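Local structure of NikO protein (Streptomyces tendae, 4FQD) at residues Glu267-Ile272 against Gln344-Leu349. The protein is an enolpyruvyl transferase of the MurA subfamily, essential in nikkomycin biosynthesis, that probably transfers the enolpyruvyl group of phosphoenolpyruvate to a hydroxyl-bearing substrate. The protein carries 4 engineered substitutions. Sequence-based numbering, arbitrary orientation.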
ATOM      1  N   GLU A 267      18.349  13.079  -3.684  1.00 12.15           N
ATOM      2  CA  GLU A 267      19.544  12.994  -4.514  1.00 11.02           C
ATOM      3  C   GLU A 267      20.246  11.662  -4.280  1.00 12.87           C
ATOM      4  O   GLU A 267      20.758  11.048  -5.216  1.00 14.14           O
ATOM      5  CB  GLU A 267      20.504  14.151  -4.235  1.00 11.81           C
ATOM      6  CG  GLU A 267      21.723  14.153  -5.147  1.00 15.68           C
ATOM      7  CD  GLU A 267      22.746  15.209  -4.778  1.00 23.54           C
ATOM      8  OE1 GLU A 267      22.498  15.974  -3.821  1.00 23.82           O
ATOM      9  OE2 GLU A 267      23.801  15.271  -5.446  1.00 18.44           O
ATOM     10  N   VAL A 268      20.261  11.219  -3.025  1.00 10.36           N
ATOM     11  CA  VAL A 268      20.836   9.926  -2.677  1.00 11.45           C
ATOM     12  C   VAL A 268      20.079   8.809  -3.386  1.00 12.70           C
ATOM     13  O   VAL A 268      20.685   7.923  -3.988  1.00 10.56           O
ATOM     14  CB  VAL A 268      20.809   9.678  -1.154  1.00 12.15           C
ATOM     15  CG1 VAL A 268      21.245   8.254  -0.837  1.00  5.30           C
ATOM     16  CG2 VAL A 268      21.696  10.683  -0.438  1.00  9.52           C
ATOM     17  N   VAL A 269      18.752   8.868  -3.315  1.00 10.51           N
ATOM     18  CA  VAL A 269      17.894   7.914  -4.008  1.00 12.60           C
ATOM     19  C   VAL A 269      18.185   7.922  -5.504  1.00 12.60           C
ATOM     20  O   VAL A 269      18.298   6.868  -6.133  1.00  7.61           O
ATOM     21  CB  VAL A 269      16.401   8.238  -3.785  1.00 10.04           C
ATOM     22  CG1 VAL A 269      15.519   7.326  -4.628  1.00  7.00           C
ATOM     23  CG2 VAL A 269      16.045   8.121  -2.312  1.00  6.69           C
ATOM     24  N   THR A 270      18.320   9.123  -6.060  1.00 11.97           N
ATOM     25  CA  THR A 270      18.572   9.300  -7.486  1.00 12.25           C
ATOM     26  C   THR A 270      19.869   8.629  -7.927  1.00 10.26           C
ATOM     27  O   THR A 270      19.914   7.973  -8.967  1.00 13.88           O
ATOM     28  CB  THR A 270      18.622  10.795  -7.862  1.00 11.47           C
ATOM     29  OG1 THR A 270      17.406  11.433  -7.455  1.00 10.70           O
ATOM     30  CG2 THR A 270      18.802  10.965  -9.362  1.00 10.37           C
ATOM     31  N   TRP A 271      20.920   8.790  -7.130  1.00 10.34           N
ATOM     32  CA  TRP A 271      22.219   8.221  -7.471  1.00 12.38           C
ATOM     33  C   TRP A 271      22.270   6.709  -7.271  1.00 11.96           C
ATOM     34  O   TRP A 271      22.958   6.003  -8.008  1.00 13.28           O
ATOM     35  CB  TRP A 271      23.340   8.906  -6.685  1.00 10.68           C
ATOM     36  CG  TRP A 271      23.625  10.297  -7.152  1.00 17.25           C
ATOM     37  CD1 TRP A 271      23.517  11.446  -6.424  1.00 16.40           C
ATOM     38  CD2 TRP A 271      24.058  10.691  -8.459  1.00 18.15           C
ATOM     39  NE1 TRP A 271      23.860  12.530  -7.195  1.00 21.29           N
ATOM     40  CE2 TRP A 271      24.196  12.092  -8.450  1.00 14.86           C
ATOM     41  CE3 TRP A 271      24.345   9.993  -9.638  1.00 14.00           C
ATOM     42  CZ2 TRP A 271      24.608  12.809  -9.569  1.00 17.99           C
ATOM     43  CZ3 TRP A 271      24.755  10.706 -10.747  1.00 16.18           C
ATOM     44  CH2 TRP A 271      24.882  12.100 -10.706  1.00 19.76           C
ATOM     45  N   ILE A 272      21.546   6.218  -6.271  1.00 12.38           N
ATOM     46  CA  ILE A 272      21.440   4.782  -6.046  1.00 10.78           C
ATOM     47  C   ILE A 272      20.736   4.133  -7.235  1.00 13.80           C
ATOM     48  O   ILE A 272      21.155   3.082  -7.721  1.00 12.46           O
ATOM     49  CB  ILE A 272      20.677   4.464  -4.746  1.00 10.73           C
ATOM     50  CG1 ILE A 272      21.495   4.908  -3.530  1.00 11.85           C
ATOM     51  CG2 ILE A 272      20.369   2.978  -4.651  1.00  8.08           C
ATOM     52  CD1 ILE A 272      20.779   4.719  -2.209  1.00  9.81           C
ATOM     53  N   GLN A 344       9.356   7.753  -5.155  1.00 17.31           N
ATOM     54  CA  GLN A 344       8.535   6.825  -5.931  1.00 14.05           C
ATOM     55  C   GLN A 344       8.853   6.703  -7.438  1.00 13.89           C
ATOM     56  O   GLN A 344       8.858   5.590  -7.966  1.00 14.34           O
ATOM     57  CB  GLN A 344       7.046   7.107  -5.683  1.00 13.10           C
ATOM     58  CG  GLN A 344       6.189   7.169  -6.928  1.00 21.13           C
ATOM     59  CD  GLN A 344       5.359   8.434  -6.986  1.00 32.73           C
ATOM     60  OE1 GLN A 344       5.283   9.091  -8.023  1.00 43.45           O
ATOM     61  NE2 GLN A 344       4.727   8.781  -5.869  1.00 27.58           N
ATOM     62  N   PRO A 345       9.117   7.826  -8.135  1.00 14.09           N
ATOM     63  CA  PRO A 345       9.419   7.673  -9.566  1.00 12.33           C
ATOM     64  C   PRO A 345      10.674   6.842  -9.842  1.00 14.22           C
ATOM     65  O   PRO A 345      10.717   6.104 -10.826  1.00 15.29           O
ATOM     66  CB  PRO A 345       9.637   9.116 -10.035  1.00 11.87           C
ATOM     67  CG  PRO A 345       8.866   9.942  -9.076  1.00 12.80           C
ATOM     68  CD  PRO A 345       9.005   9.248  -7.757  1.00 15.62           C
ATOM     69  N   PHE A 346      11.677   6.962  -8.979  1.00 10.12           N
ATOM     70  CA  PHE A 346      12.918   6.218  -9.154  1.00 13.04           C
ATOM     71  C   PHE A 346      12.730   4.743  -8.812  1.00 12.99           C
ATOM     72  O   PHE A 346      13.398   3.875  -9.373  1.00 15.96           O
ATOM     73  CB  PHE A 346      14.033   6.833  -8.309  1.00  9.20           C
ATOM     74  CG  PHE A 346      14.245   8.295  -8.569  1.00 12.90           C
ATOM     75  CD1 PHE A 346      14.976   8.718  -9.666  1.00 11.82           C
ATOM     76  CD2 PHE A 346      13.707   9.247  -7.719  1.00 10.57           C
ATOM     77  CE1 PHE A 346      15.169  10.063  -9.910  1.00 14.98           C
ATOM     78  CE2 PHE A 346      13.898  10.594  -7.957  1.00 12.28           C
ATOM     79  CZ  PHE A 346      14.630  11.003  -9.054  1.00 16.97           C
ATOM     80  N   LEU A 347      11.814   4.467  -7.891  1.00 13.24           N
ATOM     81  CA  LEU A 347      11.487   3.097  -7.529  1.00  9.34           C
ATOM     82  C   LEU A 347      10.666   2.442  -8.633  1.00 12.85           C
ATOM     83  O   LEU A 347      10.709   1.225  -8.818  1.00 10.76           O
ATOM     84  CB  LEU A 347      10.728   3.064  -6.202  1.00  9.61           C
ATOM     85  CG  LEU A 347      11.501   3.629  -5.009  1.00 12.41           C
ATOM     86  CD1 LEU A 347      10.625   3.687  -3.770  1.00 14.83           C
ATOM     87  CD2 LEU A 347      12.748   2.802  -4.747  1.00 12.31           C
ATOM     88  N   ALA A 348       9.919   3.261  -9.365  1.00 11.53           N
ATOM     89  CA  ALA A 348       9.136   2.783 -10.497  1.00 10.48           C
ATOM     90  C   ALA A 348      10.059   2.330 -11.620  1.00 12.11           C
ATOM     91  O   ALA A 348       9.805   1.321 -12.277  1.00 15.09           O
ATOM     92  CB  ALA A 348       8.194   3.870 -10.989  1.00  9.19           C
ATOM     93  N   LEU A 349      11.132   3.084 -11.835  1.00  8.32           N
ATOM     94  CA  LEU A 349      12.113   2.744 -12.859  1.00 12.86           C
ATOM     95  C   LEU A 349      12.843   1.455 -12.498  1.00 13.32           C
ATOM     96  O   LEU A 349      13.116   0.623 -13.364  1.00 14.32           O
ATOM     97  CB  LEU A 349      13.114   3.887 -13.045  1.00 10.89           C
ATOM     98  CG  LEU A 349      14.213   3.669 -14.087  1.00  9.62           C
ATOM     99  CD1 LEU A 349      13.613   3.309 -15.437  1.00  6.81           C
ATOM    100  CD2 LEU A 349      15.091   4.905 -14.199  1.00  8.53           C
TER
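Phe346 bridges from helix 344-351 to Thr270 and Val269 on helix 265-278, joining two helices inside an inverse β/α barrel domain of the EPSP synthase fold. The tight part is at the outer end of the phenyl ring. There Thr270 OG1 lies over one ring face, 3.2 Å from Phe346 CZ. Thr270 OG1 is 3.6 Å from Phe346 CE1 and Thr270 OG1 is likewise 3.6 Å from Phe346 CE2, which places it symmetrically about that end. Thr270 CG2 adds an apolar touch 3.8 Å from Phe346 CE1. With OG1 beside the backbone N (chi1 -56°), the hydroxyl can reach back one helical turn to bond Ile266 O, and it also hydrogen-bonds Tyr438 OH; the ring therefore packs against a hydroxyl already hydrogen-bonded to both.

Packing is looser toward the ring's root, where Leu347 CD2 stays 5.3 Å from Val269 CG1. The whole interface buries just 164 Å² and contains no hydrogen bond, yet neither side is a solvent margin, because all three touching residues are buried. Helix 409-419 covers two of them, with Leu417 against Thr270 and Ala413 against Phe346. The third, Val269, approaches the ring obliquely: Val269 CG1 sits 4.0 Å from Phe346 CB, and Val269 CG1 is 4.1 Å from Phe346 CD2.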